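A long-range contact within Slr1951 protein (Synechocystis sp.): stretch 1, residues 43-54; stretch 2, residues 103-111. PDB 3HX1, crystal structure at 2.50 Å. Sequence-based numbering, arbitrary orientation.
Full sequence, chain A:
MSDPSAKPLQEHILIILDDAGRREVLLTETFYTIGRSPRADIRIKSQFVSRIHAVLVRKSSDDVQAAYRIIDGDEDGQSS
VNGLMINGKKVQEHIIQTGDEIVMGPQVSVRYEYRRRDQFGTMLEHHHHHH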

ATOM      1  N   ARG A  43       0.360   7.000  -5.736  1.00 39.33           N
ATOM      2  CA  ARG A  43       0.951   7.993  -4.861  1.00 39.20           C
ATOM      3  C   ARG A  43       0.305   8.072  -3.513  1.00 40.20           C
ATOM      4  O   ARG A  43      -0.918   8.118  -3.409  1.00 33.38           O
ATOM      5  CB  ARG A  43       0.920   9.388  -5.493  1.00 43.83           C
ATOM      6  CG  ARG A  43       1.815   9.525  -6.704  1.00 63.17           C
ATOM      7  CD  ARG A  43       1.877  10.963  -7.189  1.00 64.83           C
ATOM      8  NE  ARG A  43       2.607  11.837  -6.275  1.00 61.89           N
ATOM      9  CZ  ARG A  43       2.827  13.132  -6.493  1.00 68.51           C
ATOM     10  NH1 ARG A  43       2.376  13.722  -7.594  1.00 63.82           N
ATOM     11  NH2 ARG A  43       3.512  13.841  -5.609  1.00 74.63           N
ATOM     12  N   ILE A  44       1.137   8.052  -2.476  1.00 48.64           N
ATOM     13  CA  ILE A  44       0.662   8.199  -1.112  1.00 52.17           C
ATOM     14  C   ILE A  44       1.339   9.477  -0.639  1.00 56.35           C
ATOM     15  O   ILE A  44       2.504   9.467  -0.236  1.00 53.92           O
ATOM     16  CB  ILE A  44       1.071   7.036  -0.198  1.00 45.23           C
ATOM     17  CG1 ILE A  44       0.128   5.843  -0.380  1.00 33.69           C
ATOM     18  CG2 ILE A  44       0.954   7.478   1.250  1.00 54.37           C
ATOM     19  CD1 ILE A  44       0.108   5.276  -1.743  1.00 38.69           C
ATOM     20  N   LYS A  45       0.593  10.574  -0.717  1.00 56.34           N
ATOM     21  CA  LYS A  45       1.073  11.898  -0.354  1.00 49.15           C
ATOM     22  C   LYS A  45       1.318  12.112   1.134  1.00 47.41           C
ATOM     23  O   LYS A  45       0.369  12.236   1.915  1.00 41.03           O
ATOM     24  CB  LYS A  45       0.078  12.943  -0.863  1.00 43.40           C
ATOM     25  CG  LYS A  45       0.417  14.388  -0.526  1.00 63.52           C
ATOM     26  CD  LYS A  45      -0.764  15.302  -0.860  1.00 65.06           C
ATOM     27  CE  LYS A  45      -0.500  16.751  -0.488  1.00 69.41           C
ATOM     28  NZ  LYS A  45      -1.749  17.568  -0.567  1.00 82.30           N
ATOM     29  N   SER A  46       2.600  12.164   1.505  1.00 47.87           N
ATOM     30  CA  SER A  46       3.042  12.396   2.880  1.00 42.71           C
ATOM     31  C   SER A  46       4.552  12.447   2.948  1.00 54.10           C
ATOM     32  O   SER A  46       5.236  11.901   2.089  1.00 55.24           O
ATOM     33  CB  SER A  46       2.564  11.299   3.832  1.00 41.07           C
ATOM     34  OG  SER A  46       2.919  11.630   5.165  1.00 36.29           O
ATOM     35  N   GLN A  47       5.064  13.096   3.989  1.00 61.32           N
ATOM     36  CA  GLN A  47       6.505  13.226   4.183  1.00 45.55           C
ATOM     37  C   GLN A  47       7.056  12.023   4.927  1.00 53.02           C
ATOM     38  O   GLN A  47       8.257  11.777   4.916  1.00 61.35           O
ATOM     39  CB  GLN A  47       6.822  14.490   4.973  1.00 52.46           C
ATOM     40  CG  GLN A  47       6.111  14.578   6.315  1.00 64.57           C
ATOM     41  CD  GLN A  47       6.642  15.714   7.173  1.00 83.12           C
ATOM     42  OE1 GLN A  47       6.942  16.798   6.670  1.00 93.31           O
ATOM     43  NE2 GLN A  47       6.751  15.473   8.476  1.00 81.25           N
ATOM     44  N   PHE A  48       6.169  11.274   5.572  1.00 56.15           N
ATOM     45  CA  PHE A  48       6.579  10.094   6.319  1.00 63.97           C
ATOM     46  C   PHE A  48       6.681   8.899   5.388  1.00 56.94           C
ATOM     47  O   PHE A  48       7.117   7.823   5.783  1.00 59.07           O
ATOM     48  CB  PHE A  48       5.578   9.810   7.440  1.00 73.85           C
ATOM     49  CG  PHE A  48       5.347  10.981   8.355  1.00 88.58           C
ATOM     50  CD1 PHE A  48       6.407  11.791   8.752  1.00 96.34           C
ATOM     51  CD2 PHE A  48       4.080  11.249   8.856  1.00 94.16           C
ATOM     52  CE1 PHE A  48       6.209  12.839   9.642  1.00 99.00           C
ATOM     53  CE2 PHE A  48       3.874  12.295   9.750  1.00 99.00           C
ATOM     54  CZ  PHE A  48       4.940  13.092  10.142  1.00 99.00           C
ATOM     55  N   VAL A  49       6.271   9.101   4.144  1.00 48.51           N
ATOM     56  CA  VAL A  49       6.322   8.053   3.142  1.00 44.41           C
ATOM     57  C   VAL A  49       7.498   8.267   2.201  1.00 42.46           C
ATOM     58  O   VAL A  49       7.685   9.351   1.662  1.00 42.14           O
ATOM     59  CB  VAL A  49       5.032   8.024   2.313  1.00 39.26           C
ATOM     60  CG1 VAL A  49       5.202   7.095   1.114  1.00 43.68           C
ATOM     61  CG2 VAL A  49       3.884   7.563   3.184  1.00 41.01           C
ATOM     62  N   SER A  50       8.293   7.228   2.006  1.00 36.38           N
ATOM     63  CA  SER A  50       9.442   7.325   1.114  1.00 36.28           C
ATOM     64  C   SER A  50       8.977   7.533  -0.330  1.00 36.62           C
ATOM     65  O   SER A  50       7.805   7.303  -0.658  1.00 41.27           O
ATOM     66  CB  SER A  50      10.285   6.048   1.200  1.00 38.72           C
ATOM     67  OG  SER A  50      10.784   5.861   2.512  1.00 38.01           O
ATOM     68  N   ARG A  51       9.896   7.970  -1.185  1.00 30.45           N
ATOM     69  CA  ARG A  51       9.565   8.194  -2.587  1.00 34.31           C
ATOM     70  C   ARG A  51       8.905   6.961  -3.155  1.00 36.31           C
ATOM     71  O   ARG A  51       7.902   7.066  -3.862  1.00 43.06           O
ATOM     72  CB  ARG A  51      10.822   8.579  -3.364  1.00 36.71           C
ATOM     73  CG  ARG A  51      11.240   9.989  -2.988  1.00 47.08           C
ATOM     74  CD  ARG A  51      12.499  10.464  -3.666  1.00 50.79           C
ATOM     75  NE  ARG A  51      12.702  11.875  -3.368  1.00 61.74           N
ATOM     76  CZ  ARG A  51      13.780  12.569  -3.710  1.00 61.29           C
ATOM     77  NH1 ARG A  51      14.768  11.974  -4.369  1.00 60.31           N
ATOM     78  NH2 ARG A  51      13.864  13.858  -3.394  1.00 51.83           N
ATOM     79  N   ILE A  52       9.477   5.802  -2.833  1.00 41.57           N
ATOM     80  CA  ILE A  52       8.949   4.503  -3.244  1.00 28.67           C
ATOM     81  C   ILE A  52       9.024   3.701  -1.950  1.00 33.27           C
ATOM     82  O   ILE A  52      10.086   3.206  -1.572  1.00 53.84           O
ATOM     83  CB  ILE A  52       9.823   3.806  -4.314  1.00 32.62           C
ATOM     84  CG1 ILE A  52       9.930   4.666  -5.577  1.00 27.22           C
ATOM     85  CG2 ILE A  52       9.218   2.452  -4.644  1.00 42.55           C
ATOM     86  CD1 ILE A  52       8.664   4.719  -6.442  1.00 27.78           C
ATOM     87  N   HIS A  53       7.883   3.586  -1.278  1.00 31.94           N
ATOM     88  CA  HIS A  53       7.783   2.911   0.014  1.00 30.73           C
ATOM     89  C   HIS A  53       7.589   1.397  -0.019  1.00 36.37           C
ATOM     90  O   HIS A  53       8.041   0.689   0.880  1.00 32.12           O
ATOM     91  CB  HIS A  53       6.639   3.543   0.806  1.00 31.12           C
ATOM     92  CG  HIS A  53       6.784   3.401   2.286  1.00 29.41           C
ATOM     93  ND1 HIS A  53       7.286   4.408   3.085  1.00 36.87           N
ATOM     94  CD2 HIS A  53       6.482   2.370   3.117  1.00 30.18           C
ATOM     95  CE1 HIS A  53       7.283   4.008   4.347  1.00 34.81           C
ATOM     96  NE2 HIS A  53       6.800   2.776   4.392  1.00 35.75           N
ATOM     97  N   ALA A  54       6.906   0.893  -1.036  1.00 32.45           N
ATOM     98  CA  ALA A  54       6.678  -0.534  -1.107  1.00 35.72           C
ATOM     99  C   ALA A  54       6.223  -0.971  -2.489  1.00 39.44           C
ATOM    100  O   ALA A  54       6.180  -0.163  -3.420  1.00 41.06           O
ATOM    101  CB  ALA A  54       5.641  -0.922  -0.074  1.00 28.30           C
TER
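Stretch 2 103-111: VMGPQVSVR

Stretch 2 lies on stretch 1 as a tight turn that leads into a strand. Residues Gly105 to Val108 form a type II beta turn. It is closed by a backbone hydrogen bond from Val108 N to Gly105 O, 3.1 Å. A second backbone bond, Met104 N to Val108 O at 3.0 Å, ties the residue before the turn to its last residue. After the turn the chain runs on as a strand that includes Ser109 to Arg111. The facing part of stretch 1, from Ile44 to His53, has no regular helix or strand. The backbones come nearest at Phe48 and Gly105, whose CA atoms are 5.3 Å apart. No hydrogen bond links the two stretches. The contact is made by packing and buries 413 Å², both sides summed.

Met104, a selenomethionine, has the most surface covered. Its CA-to-CB bond points sideways, but the end of the side chain comes nearer to stretch 1. The terminal CE lies over one face of the His53 ring, 3.7 Å from the ring centroid and 8° off the normal. This is a CH-pi contact. The same Met104 CE is 3.3 Å from Val49 CG2, so the methyl group touches both the ring and an aliphatic side chain. The ring has its own anchor: Ser50 N donates a hydrogen bond to His53 ND1, 3.2 Å. His53 NE2 is bonded elsewhere in the structure.

Phe48 comes next and packs on the turn. Its CB is 4.1 Å from Gly105 CA. Its ring meets Pro106, with Phe48 CE2 only 3.0 Å from Pro106 CB. That is a very short approach, and Pro106 is poorly ordered, so the exact distance deserves caution. Pro106 CG lies over one face of the Phe48 ring, 3.7 Å from the centroid, in a CH-pi contact. The Phe48 backbone is held locally by a hydrogen bond from Phe48 N to Ser46 OG, 3.3 Å. Gly105 suits this close approach: an ideal CB would lie a tight 3.0 Å from Phe48 CB. Its backbone angles by themselves also call for glycine.

Pro106 is followed in covered area by Ile44 and Val108, which point toward each other's stretch. Ile44 CG2 is 3.3 Å from Val108 CG2, a close apolar contact. Val108 also reaches Val49, with Val108 CG1 3.9 Å from Val49 CG2. Two residues after Val108, Val110 CG1 approaches Ile44 CG1 at 4.5 Å. Ser109, between Val108 and Val110 in sequence, points away from stretch 1.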

ATOM      1  N   VAL A 103      -0.804   0.537   8.157  1.00 55.06           N
ATOM      2  CA  VAL A 103      -0.389   1.855   8.619  1.00 60.90           C
ATOM      3  C   VAL A 103       1.061   2.027   8.223  1.00 59.96           C
ATOM      4  O   VAL A 103       1.964   1.347   8.720  1.00 59.37           O
ATOM      5  CB  VAL A 103      -0.572   2.004  10.131  1.00 60.88           C
ATOM      6  CG1 VAL A 103      -0.008   3.324  10.584  1.00 56.13           C
ATOM      7  CG2 VAL A 103      -2.054   1.932  10.464  1.00 65.92           C
HETATM    8  N   MSE A 104       1.260   2.963   7.310  1.00 54.83           N
HETATM    9  CA  MSE A 104       2.565   3.196   6.767  1.00 59.98           C
HETATM   10  C   MSE A 104       3.248   4.555   6.952  1.00 66.99           C
HETATM   11  O   MSE A 104       3.917   5.046   6.024  1.00 69.96           O
HETATM   12  CB  MSE A 104       2.489   2.770   5.300  1.00 44.92           C
HETATM   13  CG  MSE A 104       1.349   3.353   4.428  1.00 81.61           C
HETATM   14 SE   MSE A 104       2.149   3.201   2.768  1.00 88.06          SE
HETATM   15  CE  MSE A 104       3.368   4.363   3.613  1.00 99.00           C
ATOM     16  N   GLY A 105       3.078   5.102   8.171  1.00 67.57           N
ATOM     17  CA  GLY A 105       3.619   6.391   8.614  1.00 70.27           C
ATOM     18  C   GLY A 105       2.602   7.173   9.476  1.00 89.84           C
ATOM     19  O   GLY A 105       1.412   6.824   9.477  1.00 87.34           O
ATOM     20  N   PRO A 106       3.014   8.223  10.225  1.00 99.00           N
ATOM     21  CA  PRO A 106       2.074   8.999  11.051  1.00 99.00           C
ATOM     22  C   PRO A 106       0.954   9.574  10.179  1.00 99.00           C
ATOM     23  O   PRO A 106       1.209  10.306   9.211  1.00 99.00           O
ATOM     24  CB  PRO A 106       2.952  10.107  11.634  1.00 99.00           C
ATOM     25  CG  PRO A 106       4.302   9.448  11.745  1.00 99.00           C
ATOM     26  CD  PRO A 106       4.400   8.677  10.439  1.00 99.00           C
ATOM     27  N   GLN A 107      -0.283   9.211  10.509  1.00 99.00           N
ATOM     28  CA  GLN A 107      -1.460   9.713   9.801  1.00 94.68           C
ATOM     29  C   GLN A 107      -1.712   9.128   8.401  1.00 81.03           C
ATOM     30  O   GLN A 107      -2.630   9.559   7.710  1.00 76.92           O
ATOM     31  CB  GLN A 107      -1.379  11.244   9.691  1.00 99.00           C
ATOM     32  CG  GLN A 107      -2.724  11.940   9.725  1.00 99.00           C
ATOM     33  CD  GLN A 107      -3.308  11.958  11.120  1.00 99.00           C
ATOM     34  OE1 GLN A 107      -3.338  10.934  11.806  1.00 99.00           O
ATOM     35  NE2 GLN A 107      -3.781  13.123  11.551  1.00 99.00           N
ATOM     36  N   VAL A 108      -0.923   8.150   7.967  1.00 69.04           N
ATOM     37  CA  VAL A 108      -1.137   7.592   6.628  1.00 61.89           C
ATOM     38  C   VAL A 108      -1.260   6.070   6.591  1.00 59.27           C
ATOM     39  O   VAL A 108      -0.527   5.362   7.259  1.00 56.24           O
ATOM     40  CB  VAL A 108      -0.024   8.038   5.673  1.00 66.70           C
ATOM     41  CG1 VAL A 108       1.323   7.534   6.160  1.00 85.72           C
ATOM     42  CG2 VAL A 108      -0.320   7.535   4.282  1.00 57.58           C
ATOM     43  N   SER A 109      -2.177   5.578   5.760  1.00 60.37           N
ATOM     44  CA  SER A 109      -2.484   4.154   5.696  1.00 51.29           C
ATOM     45  C   SER A 109      -3.369   3.743   4.521  1.00 38.85           C
ATOM     46  O   SER A 109      -4.091   4.573   3.977  1.00 40.41           O
ATOM     47  CB  SER A 109      -3.239   3.805   6.962  1.00 46.29           C
ATOM     48  OG  SER A 109      -4.563   4.334   6.883  1.00 45.92           O
ATOM     49  N   VAL A 110      -3.331   2.458   4.160  1.00 48.35           N
ATOM     50  CA  VAL A 110      -4.169   1.942   3.085  1.00 46.70           C
ATOM     51  C   VAL A 110      -4.961   0.732   3.555  1.00 51.08           C
ATOM     52  O   VAL A 110      -4.406  -0.208   4.138  1.00 43.28           O
ATOM     53  CB  VAL A 110      -3.351   1.515   1.832  1.00 34.08           C
ATOM     54  CG1 VAL A 110      -2.573   2.699   1.282  1.00 37.54           C
ATOM     55  CG2 VAL A 110      -2.428   0.361   2.168  1.00 37.87           C
ATOM     56  N   ARG A 111      -6.268   0.768   3.321  1.00 48.09           N
ATOM     57  CA  ARG A 111      -7.123  -0.341   3.691  1.00 46.62           C
ATOM     58  C   ARG A 111      -7.407  -1.095   2.415  1.00 45.78           C
ATOM     59  O   ARG A 111      -7.488  -0.498   1.343  1.00 43.03           O
ATOM     60  CB  ARG A 111      -8.439   0.145   4.295  1.00 60.52           C
ATOM     61  CG  ARG A 111      -8.327   0.668   5.713  1.00 75.72           C
ATOM     62  CD  ARG A 111      -9.672   0.603   6.427  1.00 81.70           C
ATOM     63  NE  ARG A 111     -10.199  -0.761   6.477  1.00 89.06           N
ATOM     64  CZ  ARG A 111     -11.275  -1.174   5.811  1.00 93.41           C
ATOM     65  NH1 ARG A 111     -11.946  -0.325   5.041  1.00 94.45           N
ATOM     66  NH2 ARG A 111     -11.681  -2.435   5.912  1.00 89.43           N
TER